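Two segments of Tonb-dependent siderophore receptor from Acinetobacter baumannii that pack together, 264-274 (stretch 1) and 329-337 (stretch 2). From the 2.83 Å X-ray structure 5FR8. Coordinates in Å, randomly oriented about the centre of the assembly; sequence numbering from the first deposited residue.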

ATOM      1  N   ILE A 264       2.199  -4.314  18.957  1.00 58.81           N
ATOM      2  CA  ILE A 264       2.143  -3.916  20.363  1.00 61.27           C
ATOM      3  C   ILE A 264       0.948  -2.961  20.501  1.00 61.60           C
ATOM      4  O   ILE A 264       1.003  -1.814  20.039  1.00 59.02           O
ATOM      5  N   TYR A 265      -0.110  -3.443  21.156  1.00 64.14           N
ATOM      6  CA  TYR A 265      -1.428  -2.792  21.147  1.00 62.72           C
ATOM      7  C   TYR A 265      -1.419  -1.460  21.894  1.00 61.82           C
ATOM      8  O   TYR A 265      -0.953  -1.357  23.016  1.00 60.16           O
ATOM      9  N   SER A 266      -1.920  -0.443  21.213  1.00 63.49           N
ATOM     10  CA  SER A 266      -1.881   0.928  21.669  1.00 65.24           C
ATOM     11  C   SER A 266      -3.265   1.384  22.079  1.00 66.10           C
ATOM     12  O   SER A 266      -3.440   2.521  22.510  1.00 69.94           O
ATOM     13  N   GLY A 267      -4.253   0.515  21.876  1.00 66.66           N
ATOM     14  CA  GLY A 267      -5.630   0.820  22.214  1.00 67.91           C
ATOM     15  C   GLY A 267      -6.550   1.108  21.038  1.00 64.32           C
ATOM     16  O   GLY A 267      -7.715   1.445  21.251  1.00 68.12           O
ATOM     17  N   ASP A 268      -6.077   0.969  19.806  1.00 59.29           N
ATOM     18  CA  ASP A 268      -6.936   1.306  18.657  1.00 61.58           C
ATOM     19  C   ASP A 268      -8.228   0.484  18.557  1.00 60.89           C
ATOM     20  O   ASP A 268      -8.287  -0.669  18.998  1.00 61.67           O
ATOM     21  N   SER A 269      -9.251   1.106  17.974  1.00 58.68           N
ATOM     22  CA  SER A 269     -10.547   0.489  17.755  1.00 58.81           C
ATOM     23  C   SER A 269     -11.327   1.356  16.786  1.00 58.34           C
ATOM     24  O   SER A 269     -11.193   2.573  16.784  1.00 59.03           O
ATOM     25  N   GLN A 270     -12.157   0.734  15.965  1.00 60.44           N
ATOM     26  CA  GLN A 270     -12.757   1.418  14.814  1.00 59.39           C
ATOM     27  C   GLN A 270     -13.555   2.619  15.242  1.00 59.67           C
ATOM     28  O   GLN A 270     -13.528   3.633  14.549  1.00 61.14           O
ATOM     29  N   LEU A 271     -14.251   2.543  16.378  1.00 60.66           N
ATOM     30  CA  LEU A 271     -15.051   3.698  16.818  1.00 58.80           C
ATOM     31  C   LEU A 271     -14.355   4.523  17.902  1.00 62.08           C
ATOM     32  O   LEU A 271     -14.966   5.389  18.514  1.00 64.92           O
ATOM     33  N   ASN A 272     -13.076   4.246  18.151  1.00 64.35           N
ATOM     34  CA  ASN A 272     -12.278   5.035  19.102  1.00 66.63           C
ATOM     35  C   ASN A 272     -12.797   5.035  20.535  1.00 70.56           C
ATOM     36  O   ASN A 272     -12.790   6.079  21.193  1.00 75.30           O
ATOM     37  N   ALA A 273     -13.226   3.875  21.021  1.00 68.46           N
ATOM     38  CA  ALA A 273     -13.686   3.758  22.394  1.00 71.43           C
ATOM     39  C   ALA A 273     -12.609   4.265  23.345  1.00 74.33           C
ATOM     40  O   ALA A 273     -11.440   4.381  22.969  1.00 73.59           O
ATOM     41  N   ASN A 274     -12.994   4.543  24.590  1.00 77.07           N
ATOM     42  CA  ASN A 274     -12.010   4.919  25.593  1.00 75.75           C
ATOM     43  C   ASN A 274     -11.325   3.674  26.146  1.00 72.04           C
ATOM     44  O   ASN A 274     -11.826   3.020  27.077  1.00 68.60           O
ATOM     45  N   ALA A 329     -20.526  -5.484  14.388  1.00 66.76           N
ATOM     46  CA  ALA A 329     -21.677  -4.576  14.156  1.00 70.36           C
ATOM     47  C   ALA A 329     -22.032  -3.689  15.383  1.00 71.97           C
ATOM     48  O   ALA A 329     -21.668  -3.996  16.509  1.00 78.65           O
ATOM     49  N   GLY A 330     -22.736  -2.588  15.151  1.00 72.40           N
ATOM     50  CA  GLY A 330     -23.185  -1.713  16.231  1.00 74.52           C
ATOM     51  C   GLY A 330     -22.069  -0.945  16.924  1.00 76.05           C
ATOM     52  O   GLY A 330     -21.009  -0.711  16.358  1.00 80.24           O
ATOM     53  N   SER A 331     -22.308  -0.558  18.168  1.00 81.15           N
ATOM     54  CA  SER A 331     -21.348   0.248  18.930  1.00 81.64           C
ATOM     55  C   SER A 331     -20.084  -0.539  19.317  1.00 80.85           C
ATOM     56  O   SER A 331     -19.059   0.047  19.692  1.00 78.59           O
ATOM     57  N   VAL A 332     -20.157  -1.863  19.222  1.00 81.02           N
ATOM     58  CA  VAL A 332     -19.000  -2.707  19.486  1.00 81.02           C
ATOM     59  C   VAL A 332     -18.240  -3.023  18.192  1.00 73.72           C
ATOM     60  O   VAL A 332     -17.198  -3.671  18.212  1.00 70.96           O
ATOM     61  N   GLU A 333     -18.739  -2.540  17.061  1.00 73.50           N
ATOM     62  CA  GLU A 333     -18.082  -2.837  15.780  1.00 70.28           C
ATOM     63  C   GLU A 333     -16.625  -2.441  15.821  1.00 64.95           C
ATOM     64  O   GLU A 333     -16.275  -1.321  16.202  1.00 68.74           O
ATOM     65  N   GLY A 334     -15.770  -3.364  15.433  1.00 62.73           N
ATOM     66  CA  GLY A 334     -14.360  -3.031  15.216  1.00 62.61           C
ATOM     67  C   GLY A 334     -13.576  -2.969  16.503  1.00 61.05           C
ATOM     68  O   GLY A 334     -12.528  -2.352  16.554  1.00 56.19           O
ATOM     69  N   LYS A 335     -14.097  -3.615  17.547  1.00 63.21           N
ATOM     70  CA  LYS A 335     -13.494  -3.549  18.884  1.00 63.19           C
ATOM     71  C   LYS A 335     -13.267  -4.987  19.376  1.00 67.83           C
ATOM     72  O   LYS A 335     -14.002  -5.901  19.002  1.00 74.16           O
ATOM     73  N   ILE A 336     -12.258  -5.198  20.206  1.00 68.37           N
ATOM     74  CA  ILE A 336     -11.915  -6.548  20.627  1.00 72.95           C
ATOM     75  C   ILE A 336     -12.885  -7.102  21.706  1.00 77.58           C
ATOM     76  O   ILE A 336     -13.096  -6.462  22.736  1.00 77.90           O
ATOM     77  N   ASN A 337     -13.465  -8.286  21.431  1.00 77.75           N
ATOM     78  CA  ASN A 337     -14.458  -8.967  22.296  1.00 75.16           C
ATOM     79  C   ASN A 337     -13.847  -9.684  23.448  1.00 77.63           C
ATOM     80  O   ASN A 337     -14.525  -9.976  24.420  1.00 82.15           O
TER

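This is a small loop-against-loop contact, burying about 401 Å² summed over both sides, in which two tight turns meet around one backbone hydrogen bond and a few side chains fill the space around it. The bond runs from Gln-270 N to Gly-334 O, 3.2 Å long and nearly straight at 171°. Each partner sits within a beta turn: type I from Ser-269 to Asn-272, closed by Asn-272 N to Ser-269 O at 2.9 Å, and type II from Val-332 to Lys-335, whose closing bond, Lys-335 N to Val-332 O at 3.2 Å, is weak.

The first rule to read here is the glycine at the closest approach of the backbones. The CA atoms of Gln-270 and Gly-334 lie 4.7 Å apart, and a CB on Gly-334 would point toward stretch 1 and come within 2.3 Å of Gln-270 CB, a clash. Positive phi, 80°, favours glycine there as well, so the backbone angles favour what the packing requires.

Around this centre, stretch 1 supplies most of the inward-pointing side chains. Gln-270 points toward stretch 2 with chi1 and chi2 both t, an extended chain that carries its amide group to the carboxylate of Glu-333. That residue is also extended, t at chi1 and chi2, although its CA-to-CB bond points sideways. Gln-270 OE1 lies 3.2 Å from Glu-333 OE2 as modelled, but the amide is probably turned over, so the nature of this polar contact remains open.

Leu-271, m at chi1 and t at chi2, also points toward stretch 2 but lies on the surface. It packs mainly against backbone: its CD1 is 3.3 Å from Ser-331 O and 3.6 Å from Gly-330 O, while its CG is 3.8 Å from Glu-333 O. An apolar side chain thus packs against three carbonyl oxygens, one of which, Gly-330 O, already accepts a bond from Glu-333 N at 3.0 Å.

Lys-335 contributes its aliphatic stem. CA-to-CB points sideways, and the chain is t at chi1, chi2 and chi4, with chi3 between wells at 127°. Ser-269 CB approaches Lys-335 CG at 4.3 Å, and Ala-273 CB approaches Lys-335 CD at 4.4 Å; the ammonium group is hydrogen-bonded elsewhere in the structure. Ser-269 takes chi1 p, and its OG accepts a weak bond from Ala-273 N at 3.1 Å, linking the two stretch 1 residues that touch the lysine.

Farther along, Tyr-265 and Ile-336 point toward each other's stretches and form a buried apolar pair, with Tyr-265 CZ 4.3 Å from Ile-336 CD1. The tyrosine is t at chi1; the isoleucine is m then t and meets the ring obliquely. Tyr-265 OH donates a very short bond, 2.4 Å, to Asp-268 O, tying the ring to its own loop. The design lesson is economical: glycine allows the close approach that accompanies the backbone bond, and side chains of mixed rotamer fill the space around it.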

ATOM      1  CB  ILE A 264       3.429  -3.196  20.839  1.00 61.79           C
ATOM      2  CG1 ILE A 264       4.684  -3.977  20.457  1.00 60.67           C
ATOM      3  CG2 ILE A 264       3.410  -3.016  22.344  1.00 63.12           C
ATOM      4  CD1 ILE A 264       5.917  -3.085  20.378  1.00 62.05           C
ATOM      5  CB  TYR A 265      -2.502  -3.727  21.712  1.00 61.45           C
ATOM      6  CG  TYR A 265      -3.911  -3.223  21.525  1.00 61.76           C
ATOM      7  CD1 TYR A 265      -4.409  -2.946  20.265  1.00 61.93           C
ATOM      8  CD2 TYR A 265      -4.762  -3.057  22.612  1.00 66.64           C
ATOM      9  CE1 TYR A 265      -5.706  -2.490  20.090  1.00 64.92           C
ATOM     10  CE2 TYR A 265      -6.064  -2.605  22.448  1.00 66.10           C
ATOM     11  CZ  TYR A 265      -6.530  -2.317  21.186  1.00 66.09           C
ATOM     12  OH  TYR A 265      -7.819  -1.862  21.005  1.00 67.11           O
ATOM     13  CB  SER A 266      -1.385   1.828  20.523  1.00 64.97           C
ATOM     14  OG  SER A 266      -2.340   1.910  19.475  1.00 62.29           O
ATOM     15  CB  ASP A 268      -6.195   1.192  17.328  1.00 62.19           C
ATOM     16  CG  ASP A 268      -6.708   2.185  16.298  1.00 65.09           C
ATOM     17  OD1 ASP A 268      -7.745   1.917  15.625  1.00 63.39           O
ATOM     18  OD2 ASP A 268      -6.068   3.260  16.183  1.00 70.69           O
ATOM     19  CB  SER A 269     -11.320   0.378  19.072  1.00 64.61           C
ATOM     20  OG  SER A 269     -11.612   1.657  19.639  1.00 66.29           O
ATOM     21  CB  GLN A 270     -13.645   0.459  14.004  1.00 62.37           C
ATOM     22  CG  GLN A 270     -14.069   0.923  12.614  1.00 61.96           C
ATOM     23  CD  GLN A 270     -14.863  -0.142  11.864  1.00 62.85           C
ATOM     24  OE1 GLN A 270     -15.982   0.101  11.416  1.00 62.21           O
ATOM     25  NE2 GLN A 270     -14.304  -1.343  11.767  1.00 63.99           N
ATOM     26  CB  LEU A 271     -16.427   3.241  17.270  1.00 59.40           C
ATOM     27  CG  LEU A 271     -17.193   2.345  16.297  1.00 59.58           C
ATOM     28  CD1 LEU A 271     -18.412   1.710  16.950  1.00 60.70           C
ATOM     29  CD2 LEU A 271     -17.601   3.127  15.064  1.00 59.14           C
ATOM     30  CB  ASN A 272     -12.141   6.488  18.632  1.00 64.60           C
ATOM     31  CG  ASN A 272     -11.253   6.619  17.417  1.00 63.22           C
ATOM     32  OD1 ASN A 272     -10.241   5.929  17.280  1.00 62.76           O
ATOM     33  ND2 ASN A 272     -11.635   7.496  16.522  1.00 62.22           N
ATOM     34  CB  ALA A 273     -14.030   2.307  22.722  1.00 70.55           C
ATOM     35  CB  ASN A 274     -12.633   5.728  26.724  1.00 80.70           C
ATOM     36  CG  ASN A 274     -11.590   6.267  27.685  1.00 83.46           C
ATOM     37  OD1 ASN A 274     -10.385   6.178  27.439  1.00 81.53           O
ATOM     38  ND2 ASN A 274     -12.051   6.823  28.790  1.00 87.69           N
ATOM     39  CB  ALA A 329     -22.899  -5.370  13.719  1.00 70.03           C
ATOM     40  CB  SER A 331     -22.019   0.795  20.192  1.00 80.72           C
ATOM     41  OG  SER A 331     -22.452  -0.282  20.997  1.00 81.15           O
ATOM     42  CB  VAL A 332     -19.420  -4.008  20.225  1.00 89.32           C
ATOM     43  CG1 VAL A 332     -19.991  -5.040  19.252  1.00 88.15           C
ATOM     44  CG2 VAL A 332     -18.256  -4.587  21.044  1.00 92.03           C
ATOM     45  CB  GLU A 333     -18.767  -2.107  14.617  1.00 68.67           C
ATOM     46  CG  GLU A 333     -18.129  -2.357  13.247  1.00 66.10           C
ATOM     47  CD  GLU A 333     -18.740  -1.470  12.164  1.00 64.05           C
ATOM     48  OE1 GLU A 333     -19.420  -0.494  12.500  1.00 68.95           O
ATOM     49  OE2 GLU A 333     -18.575  -1.736  10.977  1.00 59.57           O
ATOM     50  CB  LYS A 335     -14.429  -2.783  19.806  1.00 62.03           C
ATOM     51  CG  LYS A 335     -13.878  -2.439  21.174  1.00 62.20           C
ATOM     52  CD  LYS A 335     -14.978  -1.896  22.055  1.00 62.92           C
ATOM     53  CE  LYS A 335     -15.048  -2.639  23.359  1.00 66.80           C
ATOM     54  NZ  LYS A 335     -16.159  -2.129  24.214  1.00 70.78           N
ATOM     55  CB  ILE A 336     -10.446  -6.592  21.095  1.00 73.24           C
ATOM     56  CG1 ILE A 336      -9.507  -6.365  19.891  1.00 68.48           C
ATOM     57  CG2 ILE A 336     -10.139  -7.914  21.766  1.00 73.89           C
ATOM     58  CD1 ILE A 336      -8.043  -6.181  20.267  1.00 67.39           C
ATOM     59  CB  ASN A 337     -15.144 -10.105  21.533  1.00 78.69           C
ATOM     60  CG  ASN A 337     -16.386  -9.672  20.798  1.00 86.05           C
ATOM     61  OD1 ASN A 337     -17.093  -8.743  21.206  1.00 88.86           O
ATOM     62  ND2 ASN A 337     -16.669 -10.352  19.694  1.00 88.62           N
TER